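Local structure of peptidase M16 inactive domain family protein (Pseudomonas fluorescens, 3GWB) at residues K24-E29 with G373-Y378; A90-A95 with T304-R309; V269-Q274 with R352-S357; V369-A374 with L382-D387. The protein is of unproven function but is related to the M16 zinc peptidases, probably lacks their catalytic zinc motif and may act alongside an active partner. One frame throughout, in Å; residues are numbered along the deposited sequence.

Contact 1 sets a strand against a helix, contacts 3 and 4 each pair two helices, and contact 2 alone joins loops of the chain's two large mixed sheets. Contacts 1 and 4 are neighbours, with centres 7 Å apart: both use helix 365-377 and share G373 and A374, so this helix meets strand 24-29 and the start of helix 384-394. Contact 2 lies about 16 Å from contact 1 between centres; contact 3, on helices 266-277 and 344-356, lies 17 Å from contact 4. Along the chain contacts 2 and 3 alternate inside the loop closed by contact 1, and contact 4 follows both; only contact 1 ties a late helix to an early strand.

Contact 1 of 4, residues K24-E29 with G373-Y378; sequences KVLFVE and GAMGFY
L26 points from the strand at G376 of the helix. From its CB, CG sits beside the backbone N (chi1 -74°), which carries the branch toward the helix. Of the two methyls, CD1 comes to 4.0 Å from CA of G376. CD2 touches backbone and side chain alike, lying 4.0 Å from G376 N and equally near to CB of selenomethionine M375. Glycine suits this position because a methyl modelled on G376 would end about 3.0 Å from L26 CD1, which is a clash. Strand 24-29 runs between strands 15-18 and 197-203 in a mixed sheet, and helix 365-377 packs on one face, running roughly antiparallel to the strand (150° between the short segments' axes, 8.7 Å apart). Strand alternation places V25 and F27 on the other face, where they touch A214 and A210 of helix 207-220, while V28 joins L26 on the near face and rests on I368 and L372; the sheet is thus layered between helices. Beside the leucine, K24 runs along the end of the helix with its aliphatic part, CE coming within 3.3 Å of G376 O. A bend about the CG-CD bond (chi3 64°) and another beyond it leave NZ 4.6 Å from G376 O, too far for a hydrogen bond; lysine thus offers methylenes to the backbone here, and its side chain also rests on N379.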
loop_
_atom_site.group_PDB
_atom_site.type_symbol
_atom_site.label_atom_id
_atom_site.label_comp_id
_atom_site.label_asym_id
_atom_site.label_seq_id
_atom_site.Cartn_x
_atom_site.Cartn_y
_atom_site.Cartn_z
ATOM N N LYS A 24 -2.773 -27.240 -13.903
ATOM C CA LYS A 24 -3.041 -26.604 -15.184
ATOM C C LYS A 24 -1.975 -25.537 -15.430
ATOM O O LYS A 24 -1.756 -24.674 -14.587
ATOM C CB LYS A 24 -4.417 -25.941 -15.162
ATOM C CG LYS A 24 -5.544 -26.854 -14.729
ATOM C CD LYS A 24 -6.861 -26.087 -14.600
ATOM C CE LYS A 24 -7.317 -25.529 -15.942
ATOM N NZ LYS A 24 -7.536 -26.624 -16.923
ATOM N N VAL A 25 -1.312 -25.605 -16.576
ATOM C CA VAL A 25 -0.281 -24.630 -16.928
ATOM C C VAL A 25 -0.685 -23.767 -18.136
ATOM O O VAL A 25 -1.171 -24.283 -19.146
ATOM C CB VAL A 25 1.059 -25.332 -17.286
ATOM C CG1 VAL A 25 2.136 -24.293 -17.540
ATOM C CG2 VAL A 25 1.484 -26.275 -16.174
ATOM N N LEU A 26 -0.499 -22.452 -18.024
ATOM C CA LEU A 26 -0.782 -21.544 -19.140
ATOM C C LEU A 26 0.467 -20.696 -19.334
ATOM O O LEU A 26 1.037 -20.178 -18.364
ATOM C CB LEU A 26 -1.990 -20.655 -18.857
ATOM C CG LEU A 26 -3.344 -21.364 -18.935
ATOM C CD1 LEU A 26 -3.585 -22.186 -17.665
ATOM C CD2 LEU A 26 -4.433 -20.321 -19.114
ATOM N N PHE A 27 0.886 -20.536 -20.579
ATOM C CA PHE A 27 2.112 -19.810 -20.872
ATOM C C PHE A 27 2.055 -18.926 -22.106
ATOM O O PHE A 27 1.470 -19.297 -23.129
ATOM C CB PHE A 27 3.241 -20.832 -21.031
ATOM C CG PHE A 27 4.487 -20.282 -21.662
ATOM C CD1 PHE A 27 5.269 -19.340 -20.997
ATOM C CD2 PHE A 27 4.893 -20.731 -22.917
ATOM C CE1 PHE A 27 6.437 -18.848 -21.583
ATOM C CE2 PHE A 27 6.056 -20.245 -23.506
ATOM C CZ PHE A 27 6.830 -19.310 -22.837
ATOM N N VAL A 28 2.663 -17.747 -21.992
ATOM C CA VAL A 28 2.752 -16.805 -23.105
ATOM C C VAL A 28 4.217 -16.385 -23.214
ATOM O O VAL A 28 4.796 -15.859 -22.253
ATOM C CB VAL A 28 1.891 -15.540 -22.868
ATOM C CG1 VAL A 28 2.180 -14.501 -23.947
ATOM C CG2 VAL A 28 0.413 -15.902 -22.872
ATOM N N GLU A 29 4.825 -16.633 -24.368
ATOM C CA GLU A 29 6.214 -16.247 -24.566
ATOM C C GLU A 29 6.226 -14.753 -24.896
ATOM O O GLU A 29 5.434 -14.288 -25.714
ATOM C CB GLU A 29 6.842 -17.044 -25.714
ATOM C CG GLU A 29 8.358 -16.888 -25.811
ATOM C CD GLU A 29 8.975 -17.678 -26.955
ATOM O OE1 GLU A 29 8.634 -18.868 -27.106
ATOM O OE2 GLU A 29 9.816 -17.118 -27.694
ATOM N N GLY A 373 -4.017 -16.546 -15.216
ATOM C CA GLY A 373 -4.372 -17.219 -13.982
ATOM C C GLY A 373 -5.878 -17.348 -13.872
ATOM O O GLY A 373 -6.389 -18.412 -13.525
ATOM N N ALA A 374 -6.590 -16.265 -14.173
ATOM C CA ALA A 374 -8.048 -16.274 -14.111
ATOM C C ALA A 374 -8.617 -17.208 -15.176
ATOM O O ALA A 374 -9.591 -17.914 -14.928
ATOM C CB ALA A 374 -8.598 -14.864 -14.308
HETATM N N MSE A 375 -8.009 -17.211 -16.358
HETATM C CA MSE A 375 -8.465 -18.081 -17.439
HETATM C C MSE A 375 -8.393 -19.536 -16.983
HETATM O O MSE A 375 -9.350 -20.304 -17.154
HETATM C CB MSE A 375 -7.600 -17.878 -18.692
HETATM C CG MSE A 375 -7.894 -16.576 -19.468
HETATM SE SE MSE A 375 -6.653 -16.158 -20.751
HETATM C CE MSE A 375 -6.683 -17.616 -21.754
ATOM N N GLY A 376 -7.263 -19.909 -16.387
ATOM C CA GLY A 376 -7.090 -21.273 -15.928
ATOM C C GLY A 376 -7.953 -21.645 -14.740
ATOM O O GLY A 376 -8.558 -22.719 -14.711
ATOM N N PHE A 377 -8.013 -20.751 -13.761
ATOM C CA PHE A 377 -8.786 -20.992 -12.555
ATOM C C PHE A 377 -10.279 -21.105 -12.827
ATOM O O PHE A 377 -10.952 -21.961 -12.260
ATOM C CB PHE A 377 -8.555 -19.879 -11.537
ATOM C CG PHE A 377 -9.123 -20.176 -10.176
ATOM C CD1 PHE A 377 -8.429 -20.987 -9.285
ATOM C CD2 PHE A 377 -10.373 -19.691 -9.806
ATOM C CE1 PHE A 377 -8.956 -21.276 -8.027
ATOM C CE2 PHE A 377 -10.911 -19.977 -8.551
ATOM C CZ PHE A 377 -10.211 -20.783 -7.666
ATOM N N TYR A 378 -10.791 -20.250 -13.706
ATOM C CA TYR A 378 -12.217 -20.252 -14.022
ATOM C C TYR A 378 -12.588 -20.998 -15.299
ATOM O O TYR A 378 -13.734 -20.933 -15.753
ATOM C CB TYR A 378 -12.710 -18.809 -14.100
ATOM C CG TYR A 378 -12.590 -18.088 -12.786
ATOM C CD1 TYR A 378 -13.377 -18.462 -11.696
ATOM C CD2 TYR A 378 -11.686 -17.042 -12.620
ATOM C CE1 TYR A 378 -13.272 -17.817 -10.480
ATOM C CE2 TYR A 378 -11.573 -16.384 -11.398
ATOM C CZ TYR A 378 -12.372 -16.779 -10.333
ATOM O OH TYR A 378 -12.279 -16.144 -9.120
#

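Contact 2 of 4, residues A90-A95 with T304-R309; sequences AYKDMA and TPMQAR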
loop_
_atom_site.group_PDB
_atom_site.type_symbol
_atom_site.label_atom_id
_atom_site.label_comp_id
_atom_site.label_asym_id
_atom_site.label_seq_id
_atom_site.Cartn_x
_atom_site.Cartn_y
_atom_site.Cartn_z
ATOM N N ALA A 90 -4.518 -13.795 -0.329
ATOM C CA ALA A 90 -5.618 -14.742 -0.210
ATOM C C ALA A 90 -6.919 -13.947 -0.271
ATOM O O ALA A 90 -7.012 -12.845 0.276
ATOM C CB ALA A 90 -5.513 -15.516 1.107
ATOM N N TYR A 91 -7.914 -14.511 -0.947
ATOM C CA TYR A 91 -9.202 -13.857 -1.123
ATOM C C TYR A 91 -10.344 -14.804 -0.782
ATOM O O TYR A 91 -10.183 -15.697 0.042
ATOM C CB TYR A 91 -9.296 -13.376 -2.571
ATOM C CG TYR A 91 -8.052 -12.615 -2.972
ATOM C CD1 TYR A 91 -7.818 -11.329 -2.488
ATOM C CD2 TYR A 91 -7.064 -13.214 -3.753
ATOM C CE1 TYR A 91 -6.631 -10.657 -2.763
ATOM C CE2 TYR A 91 -5.869 -12.552 -4.037
ATOM C CZ TYR A 91 -5.659 -11.275 -3.537
ATOM O OH TYR A 91 -4.481 -10.612 -3.795
ATOM N N LYS A 92 -11.495 -14.606 -1.417
ATOM C CA LYS A 92 -12.663 -15.438 -1.167
ATOM C C LYS A 92 -12.555 -16.809 -1.820
ATOM O O LYS A 92 -12.710 -17.826 -1.152
ATOM C CB LYS A 92 -13.932 -14.746 -1.680
ATOM C CG LYS A 92 -14.299 -13.459 -0.968
ATOM C CD LYS A 92 -14.872 -13.731 0.397
ATOM C CE LYS A 92 -15.496 -12.478 0.994
ATOM N NZ LYS A 92 -16.199 -12.796 2.262
ATOM N N ASP A 93 -12.300 -16.849 -3.125
ATOM C CA ASP A 93 -12.213 -18.141 -3.793
ATOM C C ASP A 93 -10.827 -18.565 -4.266
ATOM O O ASP A 93 -10.660 -19.667 -4.773
ATOM C CB ASP A 93 -13.243 -18.230 -4.942
ATOM C CG ASP A 93 -13.088 -17.130 -5.971
ATOM O OD1 ASP A 93 -12.318 -16.178 -5.724
ATOM O OD2 ASP A 93 -13.750 -17.215 -7.034
HETATM N N MSE A 94 -9.823 -17.713 -4.089
HETATM C CA MSE A 94 -8.472 -18.077 -4.493
HETATM C C MSE A 94 -7.409 -17.527 -3.547
HETATM O O MSE A 94 -7.678 -16.648 -2.727
HETATM C CB MSE A 94 -8.172 -17.607 -5.931
HETATM C CG MSE A 94 -8.355 -16.110 -6.197
HETATM SE SE MSE A 94 -7.638 -15.549 -7.784
HETATM C CE MSE A 94 -8.797 -16.215 -8.963
ATOM N N ALA A 95 -6.213 -18.088 -3.657
ATOM C CA ALA A 95 -5.054 -17.675 -2.876
ATOM C C ALA A 95 -3.923 -17.703 -3.892
ATOM O O ALA A 95 -3.865 -18.598 -4.740
ATOM C CB ALA A 95 -4.779 -18.657 -1.739
ATOM N N THR A 304 -17.984 -8.387 -8.857
ATOM C CA THR A 304 -16.799 -9.098 -8.396
ATOM C C THR A 304 -17.127 -10.565 -8.664
ATOM O O THR A 304 -17.445 -11.326 -7.747
ATOM C CB THR A 304 -16.518 -8.892 -6.888
ATOM O OG1 THR A 304 -16.408 -7.493 -6.603
ATOM C CG2 THR A 304 -15.201 -9.568 -6.503
ATOM N N PRO A 305 -17.094 -10.968 -9.943
ATOM C CA PRO A 305 -17.386 -12.340 -10.371
ATOM C C PRO A 305 -16.430 -13.345 -9.742
ATOM O O PRO A 305 -15.213 -13.162 -9.776
ATOM C CB PRO A 305 -17.223 -12.273 -11.887
ATOM C CG PRO A 305 -17.563 -10.848 -12.207
ATOM C CD PRO A 305 -16.842 -10.106 -11.111
HETATM N N MSE A 306 -16.984 -14.410 -9.173
HETATM C CA MSE A 306 -16.176 -15.438 -8.542
HETATM C C MSE A 306 -16.628 -16.798 -9.047
HETATM O O MSE A 306 -17.458 -16.874 -9.954
HETATM C CB MSE A 306 -16.321 -15.355 -7.026
HETATM C CG MSE A 306 -15.885 -14.018 -6.448
HETATM SE SE MSE A 306 -15.887 -14.006 -4.640
HETATM C CE MSE A 306 -17.494 -13.392 -4.318
ATOM N N GLN A 307 -16.079 -17.866 -8.470
ATOM C CA GLN A 307 -16.437 -19.218 -8.884
ATOM C C GLN A 307 -17.950 -19.332 -8.821
ATOM O O GLN A 307 -18.584 -19.816 -9.753
ATOM C CB GLN A 307 -15.788 -20.249 -7.960
ATOM C CG GLN A 307 -15.821 -21.673 -8.489
ATOM C CD GLN A 307 -15.057 -22.635 -7.588
ATOM O OE1 GLN A 307 -15.490 -22.938 -6.473
ATOM N NE2 GLN A 307 -13.906 -23.108 -8.065
ATOM N N ALA A 308 -18.522 -18.887 -7.710
ATOM C CA ALA A 308 -19.967 -18.891 -7.548
ATOM C C ALA A 308 -20.373 -17.444 -7.802
ATOM O O ALA A 308 -19.510 -16.586 -7.997
ATOM C CB ALA A 308 -20.346 -19.313 -6.136
ATOM N N ARG A 309 -21.671 -17.162 -7.801
ATOM C CA ARG A 309 -22.124 -15.800 -8.047
ATOM C C ARG A 309 -21.498 -14.793 -7.093
ATOM O O ARG A 309 -21.690 -14.856 -5.870
ATOM C CB ARG A 309 -23.645 -15.710 -7.955
ATOM C CG ARG A 309 -24.361 -16.353 -9.127
ATOM C CD ARG A 309 -25.862 -16.234 -8.968
ATOM N NE ARG A 309 -26.356 -14.884 -9.227
ATOM C CZ ARG A 309 -27.585 -14.478 -8.926
ATOM N NH1 ARG A 309 -28.432 -15.319 -8.349
ATOM N NH2 ARG A 309 -27.977 -13.244 -9.211
#
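The tight turn of the hairpin between strands 85-90 and 95-102 presents K92 and D93 to M306 and Q307, which lie in the loop joining strands 299-303 and 311-319. The polar link is one hydrogen bond: Q307 N gives its hydrogen to D93 OD2 at 2.8 Å, with an N-H...O angle of 154°, meeting the oxygen nearly along the C-O axis. D93 CG is tucked between the backbone N and the carbonyl carbon (chi1 57°), which turns the short carboxylate out of the turn toward the other loop. The same OD2 is probably hydrogen-bonded to Y378 OH as well, and two such partners would be expected to favour the charged form. The two loops belong to different mixed sheets, and their meeting joins these two halves about 6 Å from the centre of the chain. With an alanine here instead of D93, the Q307 amide and the Y378 hydroxyl would probably lose the acceptor they share. CB of selenomethionine M306 also lies close to that oxygen, 3.2 Å from D93 OD2, while its SE passes K92 CB at 3.6 Å. A long residue suits that spot: the chain stays extended to SE (chi2 -173°), so the large, polarisable selenium lies against K92 CB and CG. K92 NZ itself turns off to the carbonyl oxygens of Y165 and H167, while Q307 OE1 accepts from I230 N.

Contact 3 of 4, residues V269-Q274 with R352-S357; sequences VSLGNQ and RELAGS
L271 and Q274, one turn apart on helix 266-277, both reach L354 of the helix opposite. S270 comes first along the segment and contributes through its carbonyl oxygen, which accepts the helical bond from Q274 N at 2.9 Å. L271 follows: its CA-CB bond does not aim at the partner helix, but with CG anti to the backbone N (chi1 -167°) the branch swings round until CD1 lies 3.9 Å from CD2 of L354. Here leucine against leucine makes a plain methyl contact. Q274 closes the segment. Its extended chain crosses that of L354 at about a right angle, and the N/O end of the amide meets the leucine's CD1 methyl, which lies nearer to the amide plane than over its face; NE2 stands 3.5 Å from L354 CD1. A weak hydrogen bond, 3.3 Å from Q274 NE2 to S270 O, draws the amide back along its own helix. Glutamine suits this partly exposed site, offering a polar end that can abut an apolar side chain. An alanine here would remove the amide and would probably leave L354 CD1 without this neighbour and S270 O without its second donor. Beyond these residues, L271 also packs on L347, A350 and K351, and L354 touches S392, so helix 344-356 lies between helix 266-277 and the end of helix 384-394, while V269, away from the contact, packs on F303 of strand 299-303.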
loop_
_atom_site.group_PDB
_atom_site.type_symbol
_atom_site.label_atom_id
_atom_site.label_comp_id
_atom_site.label_asym_id
_atom_site.label_seq_id
_atom_site.Cartn_x
_atom_site.Cartn_y
_atom_site.Cartn_z
ATOM N N VAL A 269 -21.838 -6.950 -19.266
ATOM C CA VAL A 269 -22.087 -6.341 -17.956
ATOM C C VAL A 269 -20.904 -5.510 -17.494
ATOM O O VAL A 269 -21.067 -4.565 -16.725
ATOM C CB VAL A 269 -22.415 -7.398 -16.864
ATOM C CG1 VAL A 269 -23.629 -8.210 -17.282
ATOM C CG2 VAL A 269 -21.217 -8.290 -16.614
ATOM N N SER A 270 -19.711 -5.857 -17.965
ATOM C CA SER A 270 -18.526 -5.099 -17.586
ATOM C C SER A 270 -18.617 -3.711 -18.208
ATOM O O SER A 270 -18.342 -2.710 -17.551
ATOM C CB SER A 270 -17.257 -5.803 -18.066
ATOM O OG SER A 270 -17.152 -7.091 -17.483
ATOM N N LEU A 271 -19.017 -3.651 -19.473
ATOM C CA LEU A 271 -19.133 -2.369 -20.156
ATOM C C LEU A 271 -20.318 -1.576 -19.596
ATOM O O LEU A 271 -20.252 -0.354 -19.447
ATOM C CB LEU A 271 -19.311 -2.588 -21.656
ATOM C CG LEU A 271 -19.136 -1.342 -22.517
ATOM C CD1 LEU A 271 -17.645 -0.995 -22.644
ATOM C CD2 LEU A 271 -19.739 -1.607 -23.884
ATOM N N GLY A 272 -21.393 -2.281 -19.271
ATOM C CA GLY A 272 -22.557 -1.616 -18.709
ATOM C C GLY A 272 -22.214 -1.024 -17.353
ATOM O O GLY A 272 -22.643 0.079 -17.018
ATOM N N ASN A 273 -21.424 -1.755 -16.570
ATOM C CA ASN A 273 -21.028 -1.274 -15.255
ATOM C C ASN A 273 -20.084 -0.098 -15.381
ATOM O O ASN A 273 -20.145 0.836 -14.592
ATOM C CB ASN A 273 -20.342 -2.368 -14.441
ATOM C CG ASN A 273 -19.856 -1.859 -13.107
ATOM O OD1 ASN A 273 -18.677 -1.537 -12.935
ATOM N ND2 ASN A 273 -20.772 -1.746 -12.157
ATOM N N GLN A 274 -19.200 -0.156 -16.368
ATOM C CA GLN A 274 -18.248 0.927 -16.591
ATOM C C GLN A 274 -18.990 2.248 -16.776
ATOM O O GLN A 274 -18.626 3.261 -16.180
ATOM C CB GLN A 274 -17.384 0.632 -17.825
ATOM C CG GLN A 274 -16.345 -0.470 -17.619
ATOM C CD GLN A 274 -15.619 -0.852 -18.908
ATOM O OE1 GLN A 274 -15.196 0.015 -19.674
ATOM N NE2 GLN A 274 -15.464 -2.156 -19.143
ATOM N N ARG A 352 -14.142 3.285 -26.132
ATOM C CA ARG A 352 -12.888 3.975 -26.403
ATOM C C ARG A 352 -11.961 3.905 -25.194
ATOM O O ARG A 352 -10.769 3.654 -25.336
ATOM C CB ARG A 352 -13.140 5.436 -26.781
ATOM C CG ARG A 352 -11.875 6.171 -27.182
ATOM C CD ARG A 352 -12.156 7.527 -27.815
ATOM N NE ARG A 352 -12.721 8.486 -26.870
ATOM C CZ ARG A 352 -14.016 8.784 -26.772
ATOM N NH1 ARG A 352 -14.908 8.200 -27.567
ATOM N NH2 ARG A 352 -14.420 9.676 -25.875
ATOM N N GLU A 353 -12.511 4.129 -24.005
ATOM C CA GLU A 353 -11.716 4.067 -22.784
ATOM C C GLU A 353 -11.192 2.652 -22.588
ATOM O O GLU A 353 -10.028 2.448 -22.245
ATOM C CB GLU A 353 -12.558 4.452 -21.564
ATOM C CG GLU A 353 -12.960 5.917 -21.487
ATOM C CD GLU A 353 -13.725 6.240 -20.211
ATOM O OE1 GLU A 353 -14.871 5.760 -20.058
ATOM O OE2 GLU A 353 -13.173 6.968 -19.355
ATOM N N LEU A 354 -12.069 1.678 -22.804
ATOM C CA LEU A 354 -11.717 0.275 -22.645
ATOM C C LEU A 354 -10.607 -0.114 -23.618
ATOM O O LEU A 354 -9.601 -0.705 -23.218
ATOM C CB LEU A 354 -12.951 -0.599 -22.879
ATOM C CG LEU A 354 -12.835 -2.087 -22.535
ATOM C CD1 LEU A 354 -12.493 -2.255 -21.054
ATOM C CD2 LEU A 354 -14.149 -2.786 -22.868
ATOM N N ALA A 355 -10.790 0.226 -24.891
ATOM C CA ALA A 355 -9.805 -0.087 -25.919
ATOM C C ALA A 355 -8.436 0.450 -25.515
ATOM O O ALA A 355 -7.449 -0.289 -25.502
ATOM C CB ALA A 355 -10.230 0.511 -27.254
ATOM N N GLY A 356 -8.380 1.740 -25.194
ATOM C CA GLY A 356 -7.125 2.335 -24.779
ATOM C C GLY A 356 -6.575 1.561 -23.598
ATOM O O GLY A 356 -5.590 0.832 -23.723
ATOM N N SER A 357 -7.227 1.711 -22.450
ATOM C CA SER A 357 -6.829 1.021 -21.229
ATOM C C SER A 357 -6.406 -0.417 -21.516
ATOM O O SER A 357 -5.266 -0.800 -21.256
ATOM C CB SER A 357 -7.988 1.019 -20.231
ATOM O OG SER A 357 -7.665 0.276 -19.068
#

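Contact 4 of 4, residues V369-A374 with L382-D387; sequences VGQLGA and LSYLED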
loop_
_atom_site.group_PDB
_atom_site.type_symbol
_atom_site.label_atom_id
_atom_site.label_comp_id
_atom_site.label_asym_id
_atom_site.label_seq_id
_atom_site.Cartn_x
_atom_site.Cartn_y
_atom_site.Cartn_z
ATOM N N VAL A 369 -0.091 -12.298 -17.152
ATOM C CA VAL A 369 -0.065 -13.411 -16.207
ATOM C C VAL A 369 -1.304 -13.392 -15.297
ATOM O O VAL A 369 -1.820 -14.446 -14.913
ATOM C CB VAL A 369 1.238 -13.390 -15.359
ATOM C CG1 VAL A 369 1.105 -12.406 -14.182
ATOM C CG2 VAL A 369 1.551 -14.804 -14.877
ATOM N N GLY A 370 -1.788 -12.197 -14.967
ATOM C CA GLY A 370 -2.982 -12.095 -14.137
ATOM C C GLY A 370 -4.202 -12.682 -14.840
ATOM O O GLY A 370 -4.996 -13.408 -14.239
ATOM N N GLN A 371 -4.352 -12.367 -16.122
ATOM C CA GLN A 371 -5.475 -12.865 -16.912
ATOM C C GLN A 371 -5.369 -14.364 -17.146
ATOM O O GLN A 371 -6.377 -15.073 -17.105
ATOM C CB GLN A 371 -5.543 -12.140 -18.259
ATOM C CG GLN A 371 -5.779 -10.640 -18.146
ATOM C CD GLN A 371 -7.078 -10.305 -17.437
ATOM O OE1 GLN A 371 -8.154 -10.762 -17.835
ATOM N NE2 GLN A 371 -6.989 -9.500 -16.383
ATOM N N LEU A 372 -4.150 -14.846 -17.392
ATOM C CA LEU A 372 -3.930 -16.276 -17.619
ATOM C C LEU A 372 -4.338 -17.079 -16.392
ATOM O O LEU A 372 -4.918 -18.166 -16.505
ATOM C CB LEU A 372 -2.458 -16.556 -17.929
ATOM C CG LEU A 372 -1.907 -16.121 -19.287
ATOM C CD1 LEU A 372 -0.523 -16.757 -19.485
ATOM C CD2 LEU A 372 -2.847 -16.579 -20.400
ATOM N N GLY A 373 -4.017 -16.546 -15.216
ATOM C CA GLY A 373 -4.372 -17.219 -13.982
ATOM C C GLY A 373 -5.878 -17.348 -13.872
ATOM O O GLY A 373 -6.389 -18.412 -13.525
ATOM N N ALA A 374 -6.590 -16.265 -14.173
ATOM C CA ALA A 374 -8.048 -16.274 -14.111
ATOM C C ALA A 374 -8.617 -17.208 -15.176
ATOM O O ALA A 374 -9.591 -17.914 -14.928
ATOM C CB ALA A 374 -8.598 -14.864 -14.308
ATOM N N LEU A 382 -9.491 -20.657 -24.246
ATOM C CA LEU A 382 -8.109 -20.293 -24.512
ATOM C C LEU A 382 -7.986 -18.962 -25.261
ATOM O O LEU A 382 -6.983 -18.259 -25.139
ATOM C CB LEU A 382 -7.432 -21.401 -25.312
ATOM C CG LEU A 382 -5.912 -21.369 -25.277
ATOM C CD1 LEU A 382 -5.445 -21.599 -23.852
ATOM C CD2 LEU A 382 -5.358 -22.437 -26.204
ATOM N N SER A 383 -9.014 -18.619 -26.029
ATOM C CA SER A 383 -9.016 -17.379 -26.798
ATOM C C SER A 383 -9.759 -16.272 -26.065
ATOM O O SER A 383 -10.169 -15.285 -26.673
ATOM C CB SER A 383 -9.679 -17.614 -28.153
ATOM O OG SER A 383 -11.003 -18.097 -27.979
ATOM N N TYR A 384 -9.925 -16.437 -24.757
ATOM C CA TYR A 384 -10.642 -15.456 -23.950
ATOM C C TYR A 384 -10.198 -14.010 -24.168
ATOM O O TYR A 384 -11.023 -13.117 -24.349
ATOM C CB TYR A 384 -10.505 -15.785 -22.465
ATOM C CG TYR A 384 -11.260 -14.811 -21.597
ATOM C CD1 TYR A 384 -12.652 -14.864 -21.510
ATOM C CD2 TYR A 384 -10.595 -13.797 -20.908
ATOM C CE1 TYR A 384 -13.362 -13.934 -20.770
ATOM C CE2 TYR A 384 -11.300 -12.855 -20.161
ATOM C CZ TYR A 384 -12.685 -12.930 -20.099
ATOM O OH TYR A 384 -13.399 -12.000 -19.377
ATOM N N LEU A 385 -8.894 -13.779 -24.132
ATOM C CA LEU A 385 -8.373 -12.432 -24.309
ATOM C C LEU A 385 -8.877 -11.798 -25.599
ATOM O O LEU A 385 -9.502 -10.732 -25.576
ATOM C CB LEU A 385 -6.844 -12.457 -24.310
ATOM C CG LEU A 385 -6.196 -12.987 -23.028
ATOM C CD1 LEU A 385 -4.679 -12.990 -23.185
ATOM C CD2 LEU A 385 -6.618 -12.124 -21.849
ATOM N N GLU A 386 -8.603 -12.459 -26.721
ATOM C CA GLU A 386 -9.018 -11.953 -28.024
ATOM C C GLU A 386 -10.531 -11.798 -28.112
ATOM O O GLU A 386 -11.028 -10.831 -28.688
ATOM C CB GLU A 386 -8.540 -12.885 -29.142
ATOM C CG GLU A 386 -7.066 -13.262 -29.065
ATOM C CD GLU A 386 -6.823 -14.482 -28.192
ATOM O OE1 GLU A 386 -7.347 -15.566 -28.534
ATOM O OE2 GLU A 386 -6.110 -14.358 -27.171
ATOM N N ASP A 387 -11.264 -12.746 -27.536
ATOM C CA ASP A 387 -12.718 -12.695 -27.577
ATOM C C ASP A 387 -13.272 -11.530 -26.768
ATOM O O ASP A 387 -14.280 -10.930 -27.145
ATOM C CB ASP A 387 -13.327 -14.002 -27.056
ATOM C CG ASP A 387 -12.867 -15.219 -27.841
ATOM O OD1 ASP A 387 -12.671 -15.102 -29.073
ATOM O OD2 ASP A 387 -12.713 -16.298 -27.226
#
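Q371 and L385 meet where helix 365-377 passes the first turn of helix 384-394. The leucine's CD2 methyl comes to 3.7 Å from Q371 CB and to 4.1 Å from CG, so the glutamine takes part through its aliphatic stem. The bend at its second torsion (chi2 -60°) folds the amide back, and OE1 stands at the edge of the Y384 ring near its plane, a loose approach of 4.4 Å to CE2. A residue with a greasy stem and a polar end fits this partly exposed seam, and leucine fills the apolar side. In the next shell, L385 and Y384 both rest on selenomethionine M375, one turn further along the first helix, and Y384 OH is hydrogen-bonded to NH2 of R261. At the start of helix 384-394, S383 OG donates to D387 OD2 at 2.6 Å, on the syn side and 25° out of the carboxylate plane, while D387 OD1 forms a salt bridge with R390. Behind the contact, V369 and L372 turn toward the sheet and touch A200 and V202 of strand 197-203, which places helix 365-377 between that strand and helix 384-394.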